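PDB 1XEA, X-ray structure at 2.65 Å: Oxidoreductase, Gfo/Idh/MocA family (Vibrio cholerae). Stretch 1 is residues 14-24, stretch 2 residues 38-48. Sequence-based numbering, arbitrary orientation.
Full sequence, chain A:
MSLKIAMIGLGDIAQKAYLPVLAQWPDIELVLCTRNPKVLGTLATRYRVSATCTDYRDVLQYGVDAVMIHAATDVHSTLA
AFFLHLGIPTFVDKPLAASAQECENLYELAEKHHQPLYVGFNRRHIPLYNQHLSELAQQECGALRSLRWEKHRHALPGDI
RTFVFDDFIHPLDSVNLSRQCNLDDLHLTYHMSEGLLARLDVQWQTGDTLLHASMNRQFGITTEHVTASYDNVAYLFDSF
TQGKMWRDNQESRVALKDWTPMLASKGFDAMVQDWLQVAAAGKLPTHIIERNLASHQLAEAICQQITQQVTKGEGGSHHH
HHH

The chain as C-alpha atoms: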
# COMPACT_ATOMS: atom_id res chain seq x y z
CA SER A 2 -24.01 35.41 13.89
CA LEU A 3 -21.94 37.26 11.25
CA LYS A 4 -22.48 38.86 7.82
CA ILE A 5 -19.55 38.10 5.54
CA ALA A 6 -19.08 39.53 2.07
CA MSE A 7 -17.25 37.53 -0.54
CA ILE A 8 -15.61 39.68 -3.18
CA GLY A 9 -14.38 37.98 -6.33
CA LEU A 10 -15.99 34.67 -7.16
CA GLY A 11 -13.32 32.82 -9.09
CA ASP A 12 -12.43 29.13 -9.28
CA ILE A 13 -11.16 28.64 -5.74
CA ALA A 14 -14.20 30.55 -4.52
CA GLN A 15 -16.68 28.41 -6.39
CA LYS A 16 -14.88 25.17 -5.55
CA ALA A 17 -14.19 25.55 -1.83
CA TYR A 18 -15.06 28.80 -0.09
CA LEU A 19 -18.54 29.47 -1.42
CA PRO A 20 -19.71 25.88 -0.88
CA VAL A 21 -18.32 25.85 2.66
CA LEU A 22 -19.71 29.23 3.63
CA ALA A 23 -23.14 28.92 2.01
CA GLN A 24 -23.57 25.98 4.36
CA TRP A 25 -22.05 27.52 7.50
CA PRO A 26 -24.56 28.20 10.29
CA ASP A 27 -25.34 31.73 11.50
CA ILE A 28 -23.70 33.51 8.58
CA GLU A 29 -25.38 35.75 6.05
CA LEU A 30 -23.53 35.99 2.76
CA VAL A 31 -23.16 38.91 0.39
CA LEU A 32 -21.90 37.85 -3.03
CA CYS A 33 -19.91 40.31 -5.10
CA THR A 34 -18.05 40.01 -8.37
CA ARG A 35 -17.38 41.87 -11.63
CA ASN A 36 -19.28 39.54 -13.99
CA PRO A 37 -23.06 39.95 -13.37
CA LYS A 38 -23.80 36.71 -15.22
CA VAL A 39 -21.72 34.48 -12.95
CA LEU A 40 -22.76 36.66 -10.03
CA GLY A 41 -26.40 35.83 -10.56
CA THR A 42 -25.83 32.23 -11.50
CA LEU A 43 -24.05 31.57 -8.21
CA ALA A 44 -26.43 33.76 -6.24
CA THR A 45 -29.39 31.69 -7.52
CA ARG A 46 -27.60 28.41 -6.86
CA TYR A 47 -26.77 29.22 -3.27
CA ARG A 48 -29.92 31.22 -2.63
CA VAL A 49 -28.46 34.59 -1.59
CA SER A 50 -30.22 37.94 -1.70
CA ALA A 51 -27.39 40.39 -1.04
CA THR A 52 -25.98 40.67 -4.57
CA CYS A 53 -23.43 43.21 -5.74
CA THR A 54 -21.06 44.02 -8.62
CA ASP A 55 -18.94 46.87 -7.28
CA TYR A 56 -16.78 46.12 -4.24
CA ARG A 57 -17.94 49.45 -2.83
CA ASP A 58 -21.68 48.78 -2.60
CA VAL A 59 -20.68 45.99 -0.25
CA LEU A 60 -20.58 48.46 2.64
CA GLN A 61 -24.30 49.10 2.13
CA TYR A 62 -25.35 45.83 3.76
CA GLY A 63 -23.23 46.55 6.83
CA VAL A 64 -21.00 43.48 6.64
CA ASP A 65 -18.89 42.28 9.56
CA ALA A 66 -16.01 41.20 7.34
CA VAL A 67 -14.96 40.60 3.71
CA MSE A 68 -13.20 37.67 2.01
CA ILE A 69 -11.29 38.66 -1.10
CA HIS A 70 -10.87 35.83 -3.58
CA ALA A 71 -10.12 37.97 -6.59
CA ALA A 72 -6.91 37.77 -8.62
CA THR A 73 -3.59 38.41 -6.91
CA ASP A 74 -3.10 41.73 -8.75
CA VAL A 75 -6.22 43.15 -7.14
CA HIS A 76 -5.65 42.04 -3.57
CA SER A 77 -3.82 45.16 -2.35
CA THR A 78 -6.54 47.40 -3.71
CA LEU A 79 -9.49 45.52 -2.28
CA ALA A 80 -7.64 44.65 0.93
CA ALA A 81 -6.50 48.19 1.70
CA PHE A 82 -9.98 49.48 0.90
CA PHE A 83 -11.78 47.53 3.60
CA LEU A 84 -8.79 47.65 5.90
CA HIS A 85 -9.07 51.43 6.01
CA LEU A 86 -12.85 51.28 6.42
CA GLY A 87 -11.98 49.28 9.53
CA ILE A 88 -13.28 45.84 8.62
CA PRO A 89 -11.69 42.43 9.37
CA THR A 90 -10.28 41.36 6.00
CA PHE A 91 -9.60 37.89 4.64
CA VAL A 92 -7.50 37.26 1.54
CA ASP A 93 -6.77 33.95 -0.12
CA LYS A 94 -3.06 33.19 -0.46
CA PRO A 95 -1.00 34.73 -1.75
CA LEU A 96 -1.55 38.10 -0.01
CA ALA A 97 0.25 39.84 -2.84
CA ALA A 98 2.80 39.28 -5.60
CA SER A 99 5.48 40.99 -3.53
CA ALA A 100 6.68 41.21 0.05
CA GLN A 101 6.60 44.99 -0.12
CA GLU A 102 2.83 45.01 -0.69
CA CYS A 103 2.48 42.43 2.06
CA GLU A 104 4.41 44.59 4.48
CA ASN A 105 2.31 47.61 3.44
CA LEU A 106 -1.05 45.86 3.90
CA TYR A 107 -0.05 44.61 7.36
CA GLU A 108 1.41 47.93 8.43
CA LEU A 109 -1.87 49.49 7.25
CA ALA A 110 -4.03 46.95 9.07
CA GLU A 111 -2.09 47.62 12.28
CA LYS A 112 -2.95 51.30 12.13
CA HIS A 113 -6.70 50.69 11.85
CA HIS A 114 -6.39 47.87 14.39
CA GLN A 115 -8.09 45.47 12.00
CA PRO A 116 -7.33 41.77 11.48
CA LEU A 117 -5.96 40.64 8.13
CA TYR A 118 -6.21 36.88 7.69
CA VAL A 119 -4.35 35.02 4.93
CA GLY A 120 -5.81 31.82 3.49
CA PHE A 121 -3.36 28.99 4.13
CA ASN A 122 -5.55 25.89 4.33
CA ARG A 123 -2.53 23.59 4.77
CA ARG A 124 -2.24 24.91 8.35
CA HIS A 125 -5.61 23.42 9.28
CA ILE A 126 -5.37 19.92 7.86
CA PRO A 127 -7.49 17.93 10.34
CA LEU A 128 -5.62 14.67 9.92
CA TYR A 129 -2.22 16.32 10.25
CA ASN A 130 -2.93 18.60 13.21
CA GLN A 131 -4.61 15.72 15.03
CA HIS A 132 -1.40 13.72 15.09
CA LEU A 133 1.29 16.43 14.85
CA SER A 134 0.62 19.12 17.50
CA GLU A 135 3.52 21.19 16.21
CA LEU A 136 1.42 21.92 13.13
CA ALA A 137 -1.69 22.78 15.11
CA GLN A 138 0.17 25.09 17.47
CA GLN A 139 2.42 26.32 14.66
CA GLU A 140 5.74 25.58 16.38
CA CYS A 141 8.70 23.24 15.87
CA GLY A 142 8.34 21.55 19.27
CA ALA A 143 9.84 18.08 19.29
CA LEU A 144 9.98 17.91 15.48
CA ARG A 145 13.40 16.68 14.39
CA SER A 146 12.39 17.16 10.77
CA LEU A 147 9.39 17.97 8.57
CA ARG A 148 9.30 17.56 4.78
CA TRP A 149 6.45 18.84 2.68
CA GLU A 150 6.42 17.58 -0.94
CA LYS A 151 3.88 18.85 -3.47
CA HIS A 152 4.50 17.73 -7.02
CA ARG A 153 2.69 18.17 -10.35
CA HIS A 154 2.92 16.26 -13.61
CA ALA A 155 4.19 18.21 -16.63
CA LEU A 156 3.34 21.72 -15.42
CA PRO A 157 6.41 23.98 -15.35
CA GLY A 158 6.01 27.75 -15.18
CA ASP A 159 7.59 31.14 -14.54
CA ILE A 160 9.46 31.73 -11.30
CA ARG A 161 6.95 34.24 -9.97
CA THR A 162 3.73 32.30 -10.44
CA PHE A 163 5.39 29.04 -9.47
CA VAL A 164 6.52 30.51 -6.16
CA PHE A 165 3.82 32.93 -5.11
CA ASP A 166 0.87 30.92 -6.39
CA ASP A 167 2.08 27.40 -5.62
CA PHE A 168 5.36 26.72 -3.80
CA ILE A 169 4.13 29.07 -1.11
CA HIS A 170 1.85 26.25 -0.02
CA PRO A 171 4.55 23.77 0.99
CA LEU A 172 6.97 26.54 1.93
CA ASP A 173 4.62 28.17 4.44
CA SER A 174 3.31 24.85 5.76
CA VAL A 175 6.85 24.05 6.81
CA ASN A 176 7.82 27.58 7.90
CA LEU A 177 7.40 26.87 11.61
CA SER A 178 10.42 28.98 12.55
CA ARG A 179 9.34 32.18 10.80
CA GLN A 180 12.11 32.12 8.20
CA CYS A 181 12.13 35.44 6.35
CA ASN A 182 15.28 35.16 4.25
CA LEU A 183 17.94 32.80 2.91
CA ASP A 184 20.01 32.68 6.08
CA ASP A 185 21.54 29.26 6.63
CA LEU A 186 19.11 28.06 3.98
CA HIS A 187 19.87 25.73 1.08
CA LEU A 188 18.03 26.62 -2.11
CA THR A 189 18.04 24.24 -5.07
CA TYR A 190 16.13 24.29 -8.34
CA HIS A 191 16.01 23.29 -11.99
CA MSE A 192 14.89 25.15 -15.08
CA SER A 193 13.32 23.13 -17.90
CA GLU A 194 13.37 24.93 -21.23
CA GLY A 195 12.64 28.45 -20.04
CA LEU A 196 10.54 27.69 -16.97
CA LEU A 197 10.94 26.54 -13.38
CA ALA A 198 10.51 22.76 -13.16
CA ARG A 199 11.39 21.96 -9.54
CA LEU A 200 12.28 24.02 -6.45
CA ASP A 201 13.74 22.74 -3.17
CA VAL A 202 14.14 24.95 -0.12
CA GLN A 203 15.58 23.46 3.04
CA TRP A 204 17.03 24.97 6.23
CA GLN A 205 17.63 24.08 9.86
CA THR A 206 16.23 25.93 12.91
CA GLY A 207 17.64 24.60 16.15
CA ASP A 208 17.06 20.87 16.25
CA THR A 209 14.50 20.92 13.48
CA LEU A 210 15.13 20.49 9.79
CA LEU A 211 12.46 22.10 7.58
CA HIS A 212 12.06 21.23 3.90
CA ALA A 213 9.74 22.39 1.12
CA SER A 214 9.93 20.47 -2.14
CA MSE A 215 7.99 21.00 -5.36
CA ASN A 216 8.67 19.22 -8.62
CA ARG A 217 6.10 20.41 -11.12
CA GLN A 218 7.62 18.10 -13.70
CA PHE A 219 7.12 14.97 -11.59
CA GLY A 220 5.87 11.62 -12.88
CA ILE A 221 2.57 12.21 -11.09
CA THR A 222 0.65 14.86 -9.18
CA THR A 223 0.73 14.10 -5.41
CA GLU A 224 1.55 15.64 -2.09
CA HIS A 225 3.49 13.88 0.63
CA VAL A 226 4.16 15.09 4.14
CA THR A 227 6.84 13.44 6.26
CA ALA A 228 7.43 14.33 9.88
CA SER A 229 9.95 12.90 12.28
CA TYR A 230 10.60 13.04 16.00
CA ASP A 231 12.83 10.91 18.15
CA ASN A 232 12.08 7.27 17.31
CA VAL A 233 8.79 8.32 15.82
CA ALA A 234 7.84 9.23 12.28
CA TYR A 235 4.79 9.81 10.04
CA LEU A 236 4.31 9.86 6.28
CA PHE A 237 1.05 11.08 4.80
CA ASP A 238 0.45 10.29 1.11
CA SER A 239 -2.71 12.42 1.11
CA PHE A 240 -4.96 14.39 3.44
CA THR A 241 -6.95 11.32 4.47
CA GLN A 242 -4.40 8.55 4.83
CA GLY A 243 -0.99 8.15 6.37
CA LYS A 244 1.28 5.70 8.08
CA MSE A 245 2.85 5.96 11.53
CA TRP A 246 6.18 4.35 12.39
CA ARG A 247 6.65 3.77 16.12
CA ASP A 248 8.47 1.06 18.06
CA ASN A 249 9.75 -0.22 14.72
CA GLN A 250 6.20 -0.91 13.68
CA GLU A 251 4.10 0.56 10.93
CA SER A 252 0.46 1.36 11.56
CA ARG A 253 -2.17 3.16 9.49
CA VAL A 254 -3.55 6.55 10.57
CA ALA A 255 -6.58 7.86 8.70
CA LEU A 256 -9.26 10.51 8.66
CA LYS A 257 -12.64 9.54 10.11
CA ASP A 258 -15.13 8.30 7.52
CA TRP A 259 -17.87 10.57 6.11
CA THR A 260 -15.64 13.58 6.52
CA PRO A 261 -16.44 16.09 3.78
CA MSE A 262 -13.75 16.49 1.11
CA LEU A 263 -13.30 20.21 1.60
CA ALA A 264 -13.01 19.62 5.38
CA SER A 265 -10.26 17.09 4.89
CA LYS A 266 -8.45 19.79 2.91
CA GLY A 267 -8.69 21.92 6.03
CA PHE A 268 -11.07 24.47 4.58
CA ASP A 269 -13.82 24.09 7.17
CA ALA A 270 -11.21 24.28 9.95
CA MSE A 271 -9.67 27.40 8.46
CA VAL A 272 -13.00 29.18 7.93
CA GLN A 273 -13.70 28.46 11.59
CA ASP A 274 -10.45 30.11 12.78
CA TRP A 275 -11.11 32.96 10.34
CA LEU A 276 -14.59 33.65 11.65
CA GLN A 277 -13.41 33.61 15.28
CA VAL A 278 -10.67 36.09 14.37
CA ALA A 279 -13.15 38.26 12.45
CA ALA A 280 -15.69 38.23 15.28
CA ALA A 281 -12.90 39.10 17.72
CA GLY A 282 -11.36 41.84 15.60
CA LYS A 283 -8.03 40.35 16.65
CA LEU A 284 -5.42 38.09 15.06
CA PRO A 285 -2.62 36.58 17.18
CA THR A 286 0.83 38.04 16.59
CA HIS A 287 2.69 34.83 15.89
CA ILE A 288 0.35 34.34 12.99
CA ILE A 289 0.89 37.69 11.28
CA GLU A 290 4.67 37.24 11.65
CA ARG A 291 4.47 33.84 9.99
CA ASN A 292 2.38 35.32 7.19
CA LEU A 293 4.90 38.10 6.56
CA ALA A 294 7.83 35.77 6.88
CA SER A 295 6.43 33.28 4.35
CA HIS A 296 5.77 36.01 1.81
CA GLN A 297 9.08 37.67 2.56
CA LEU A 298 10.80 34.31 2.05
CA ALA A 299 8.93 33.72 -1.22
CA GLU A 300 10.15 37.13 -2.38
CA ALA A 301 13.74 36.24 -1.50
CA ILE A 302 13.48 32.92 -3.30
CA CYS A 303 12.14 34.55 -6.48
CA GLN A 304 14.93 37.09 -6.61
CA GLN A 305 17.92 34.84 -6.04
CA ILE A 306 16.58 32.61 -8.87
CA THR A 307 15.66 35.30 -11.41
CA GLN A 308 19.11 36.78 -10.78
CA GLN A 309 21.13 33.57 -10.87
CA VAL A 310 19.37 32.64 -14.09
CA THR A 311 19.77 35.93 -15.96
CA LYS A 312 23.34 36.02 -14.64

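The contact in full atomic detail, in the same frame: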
# COMPACT_ATOMS: atom_id res chain seq x y z
N ALA A 14 -13.03 30.12 -5.27
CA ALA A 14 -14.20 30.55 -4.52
C ALA A 14 -15.35 29.60 -4.78
O ALA A 14 -16.01 29.14 -3.85
CB ALA A 14 -14.59 31.96 -4.91
N GLN A 15 -15.59 29.30 -6.05
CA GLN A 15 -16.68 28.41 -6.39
C GLN A 15 -16.44 26.98 -5.96
O GLN A 15 -17.40 26.28 -5.64
CB GLN A 15 -16.94 28.47 -7.89
CG GLN A 15 -17.50 29.79 -8.32
CD GLN A 15 -17.67 29.84 -9.81
OE1 GLN A 15 -18.33 28.98 -10.41
NE2 GLN A 15 -17.08 30.85 -10.43
N LYS A 16 -15.19 26.54 -5.93
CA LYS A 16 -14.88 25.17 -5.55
C LYS A 16 -14.80 24.87 -4.05
O LYS A 16 -15.17 23.78 -3.62
CB LYS A 16 -13.56 24.72 -6.19
CG LYS A 16 -13.66 24.19 -7.60
CD LYS A 16 -12.35 23.51 -8.01
CE LYS A 16 -12.40 22.92 -9.43
NZ LYS A 16 -11.12 22.22 -9.80
N ALA A 17 -14.33 25.82 -3.25
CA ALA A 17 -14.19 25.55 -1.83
C ALA A 17 -14.90 26.52 -0.91
O ALA A 17 -15.80 26.14 -0.16
CB ALA A 17 -12.71 25.50 -1.46
N TYR A 18 -14.49 27.78 -0.96
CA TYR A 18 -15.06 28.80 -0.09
C TYR A 18 -16.58 28.92 -0.13
O TYR A 18 -17.26 28.66 0.86
CB TYR A 18 -14.40 30.14 -0.38
CG TYR A 18 -12.93 30.15 -0.03
CD1 TYR A 18 -11.97 30.23 -1.02
CD2 TYR A 18 -12.52 30.10 1.30
CE1 TYR A 18 -10.61 30.27 -0.70
CE2 TYR A 18 -11.16 30.14 1.64
CZ TYR A 18 -10.22 30.23 0.63
OH TYR A 18 -8.88 30.32 0.95
N LEU A 19 -17.11 29.32 -1.28
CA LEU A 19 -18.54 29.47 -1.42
C LEU A 19 -19.31 28.26 -0.89
O LEU A 19 -20.20 28.41 -0.04
CB LEU A 19 -18.90 29.73 -2.88
CG LEU A 19 -19.94 30.83 -3.09
CD1 LEU A 19 -20.28 30.89 -4.57
CD2 LEU A 19 -21.18 30.57 -2.27
N PRO A 20 -18.99 27.05 -1.38
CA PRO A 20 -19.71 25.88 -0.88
C PRO A 20 -19.61 25.67 0.63
O PRO A 20 -20.56 25.18 1.25
CB PRO A 20 -19.11 24.73 -1.70
CG PRO A 20 -17.76 25.22 -2.06
CD PRO A 20 -17.99 26.65 -2.39
N VAL A 21 -18.48 26.03 1.22
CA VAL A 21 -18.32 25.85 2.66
C VAL A 21 -19.09 26.92 3.42
O VAL A 21 -19.73 26.63 4.41
CB VAL A 21 -16.84 25.92 3.08
CG1 VAL A 21 -16.72 26.01 4.59
CG2 VAL A 21 -16.11 24.71 2.56
N LEU A 22 -19.02 28.16 2.95
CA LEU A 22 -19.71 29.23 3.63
C LEU A 22 -21.22 29.19 3.50
O LEU A 22 -21.93 29.38 4.48
CB LEU A 22 -19.21 30.56 3.14
CG LEU A 22 -18.12 31.16 4.03
CD1 LEU A 22 -16.93 30.22 4.15
CD2 LEU A 22 -17.70 32.47 3.42
N ALA A 23 -21.70 28.96 2.28
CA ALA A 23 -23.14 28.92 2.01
C ALA A 23 -23.84 27.86 2.85
O ALA A 23 -25.06 27.80 2.90
CB ALA A 23 -23.38 28.66 0.54
N GLN A 24 -23.05 27.05 3.53
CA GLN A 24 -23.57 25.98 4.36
C GLN A 24 -23.31 26.26 5.84
O GLN A 24 -23.93 25.66 6.71
CB GLN A 24 -22.92 24.67 3.90
CG GLN A 24 -22.97 23.53 4.88
CD GLN A 24 -21.64 23.31 5.56
OE1 GLN A 24 -21.11 24.19 6.23
NE2 GLN A 24 -21.09 22.11 5.39
N LYS A 38 -23.28 38.00 -14.79
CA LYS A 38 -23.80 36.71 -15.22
C LYS A 38 -23.49 35.66 -14.15
O LYS A 38 -24.40 35.08 -13.55
CB LYS A 38 -23.14 36.31 -16.55
CG LYS A 38 -23.43 34.87 -16.99
CD LYS A 38 -22.48 34.43 -18.10
CE LYS A 38 -21.02 34.46 -17.64
NZ LYS A 38 -20.11 33.99 -18.72
N VAL A 39 -22.20 35.43 -13.94
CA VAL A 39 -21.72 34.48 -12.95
C VAL A 39 -22.29 34.86 -11.59
O VAL A 39 -22.78 34.01 -10.84
CB VAL A 39 -20.18 34.50 -12.89
CG1 VAL A 39 -19.68 33.59 -11.78
CG2 VAL A 39 -19.62 34.06 -14.23
N LEU A 40 -22.24 36.15 -11.29
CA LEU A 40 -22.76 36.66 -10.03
C LEU A 40 -24.14 36.13 -9.74
O LEU A 40 -24.41 35.59 -8.66
CB LEU A 40 -22.81 38.18 -10.06
CG LEU A 40 -23.61 38.86 -8.96
CD1 LEU A 40 -23.10 38.48 -7.56
CD2 LEU A 40 -23.50 40.35 -9.17
N GLY A 41 -25.03 36.28 -10.71
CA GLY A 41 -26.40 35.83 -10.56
C GLY A 41 -26.55 34.32 -10.59
O GLY A 41 -27.38 33.75 -9.89
N THR A 42 -25.74 33.67 -11.41
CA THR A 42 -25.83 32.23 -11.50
C THR A 42 -25.55 31.65 -10.12
O THR A 42 -26.34 30.87 -9.59
CB THR A 42 -24.82 31.68 -12.51
OG1 THR A 42 -25.09 32.25 -13.79
CG2 THR A 42 -24.92 30.17 -12.59
N LEU A 43 -24.43 32.05 -9.53
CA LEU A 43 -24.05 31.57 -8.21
C LEU A 43 -25.07 31.99 -7.17
O LEU A 43 -25.50 31.18 -6.34
CB LEU A 43 -22.65 32.08 -7.84
CG LEU A 43 -21.46 31.49 -8.60
CD1 LEU A 43 -20.22 32.29 -8.30
CD2 LEU A 43 -21.26 30.02 -8.23
N ALA A 44 -25.46 33.25 -7.20
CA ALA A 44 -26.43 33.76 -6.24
C ALA A 44 -27.73 32.94 -6.23
O ALA A 44 -28.33 32.73 -5.17
CB ALA A 44 -26.73 35.24 -6.53
N THR A 45 -28.18 32.50 -7.40
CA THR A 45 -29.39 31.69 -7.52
C THR A 45 -29.13 30.31 -6.94
O THR A 45 -29.94 29.77 -6.20
CB THR A 45 -29.81 31.49 -8.99
OG1 THR A 45 -30.15 32.74 -9.58
CG2 THR A 45 -30.99 30.55 -9.09
N ARG A 46 -27.98 29.73 -7.30
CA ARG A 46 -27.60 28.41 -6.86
C ARG A 46 -27.49 28.29 -5.36
O ARG A 46 -27.90 27.28 -4.78
CB ARG A 46 -26.27 27.99 -7.48
CG ARG A 46 -25.89 26.56 -7.15
CD ARG A 46 -24.56 26.14 -7.77
NE ARG A 46 -24.38 24.69 -7.72
CZ ARG A 46 -23.36 24.05 -8.27
NH1 ARG A 46 -22.41 24.74 -8.91
NH2 ARG A 46 -23.28 22.73 -8.18
N TYR A 47 -26.91 29.29 -4.71
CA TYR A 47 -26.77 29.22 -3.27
C TYR A 47 -27.78 30.08 -2.53
O TYR A 47 -27.59 30.41 -1.36
CB TYR A 47 -25.35 29.61 -2.86
CG TYR A 47 -24.31 28.67 -3.41
CD1 TYR A 47 -23.64 28.95 -4.61
CD2 TYR A 47 -24.02 27.47 -2.76
CE1 TYR A 47 -22.72 28.05 -5.14
CE2 TYR A 47 -23.10 26.57 -3.28
CZ TYR A 47 -22.45 26.87 -4.47
OH TYR A 47 -21.53 25.98 -4.97
N ARG A 48 -28.86 30.42 -3.22
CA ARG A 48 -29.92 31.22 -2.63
C ARG A 48 -29.45 32.36 -1.72
O ARG A 48 -29.55 32.28 -0.49
CB ARG A 48 -30.89 30.32 -1.86
CG ARG A 48 -31.79 29.49 -2.76
CD ARG A 48 -32.67 28.55 -1.96
NE ARG A 48 -31.89 27.51 -1.29
CZ ARG A 48 -31.37 26.44 -1.89
NH1 ARG A 48 -31.55 26.26 -3.20
NH2 ARG A 48 -30.66 25.57 -1.19
O HOH W 1 -20.17 27.11 -6.81

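No direct hydrogen bond joins these two stretches; the one polar link between them runs through a single water. That water donates to the backbone O of Q15 at 3.1 Å and is hydrogen-bonded to the OH of Y47 at 2.6 Å, whereas Q15 O and Y47 OH themselves stand 4.2 Å apart, too far for a direct bond. The case illustrates a general principle: where two helices are held some distance apart, a few long side chains can fill the gap, and a water can serve the polar group at the end of one of them.

The axes of helix 14-22 and helix 38-46 approach no closer than 12.1 Å and run at 41° to one another, so their backbones do not pack tightly. The contact is correspondingly modest, with 304 Å² buried over both sides, and Y47 has the largest share. This tyrosine is the first residue to leave helical geometry after helix 38-46, although its N still bonds to L43 O at 2.9 Å, which ties it to the last turn. Its CA-to-CB bond points toward the other stretch, and with chi1 in the m well the ring reaches L19, P20 and A23. L19 CD2 sits over one ring face, 3.9 Å from the centroid of the Y47 ring and 19° off its normal, a CH-pi contact that suits a branched aliphatic chain. A23 CB meets Y47 CD2 at 3.6 Å. A23 CA and Y47 CA are 6.4 Å apart, and the short alanine side chain is enough to reach the ring across that gap. P20 adds a looser contact, its CA 4.2 Å from Y47 CE2. Proline has no amide hydrogen to give to the preceding turn, and the helix kinks at this residue.

Farther back along helix 38-46, leucine meets leucine: L19 CD1 lies 3.9 Å from L43 CD2. Both residues are buried and both direct CA-to-CB toward the opposing stretch, as apolar side chains in such a place should. L43 also touches Q15, whose CG is 3.7 Å from L43 CD1. Q15 starts out sideways, but its extended chain (chi1 m, chi2 t) brings its end nearer, and NE2 comes within 4.0 Å of V39 CG1. Glutamine suits this partly exposed margin: its chain is long enough to lie along L43 and V39, and its amide is not left unsatisfied, since NE2 is hydrogen-bonded elsewhere in the structure. V39 and L43, one turn apart, thus present a continuous apolar strip, which Y47 extends by another turn.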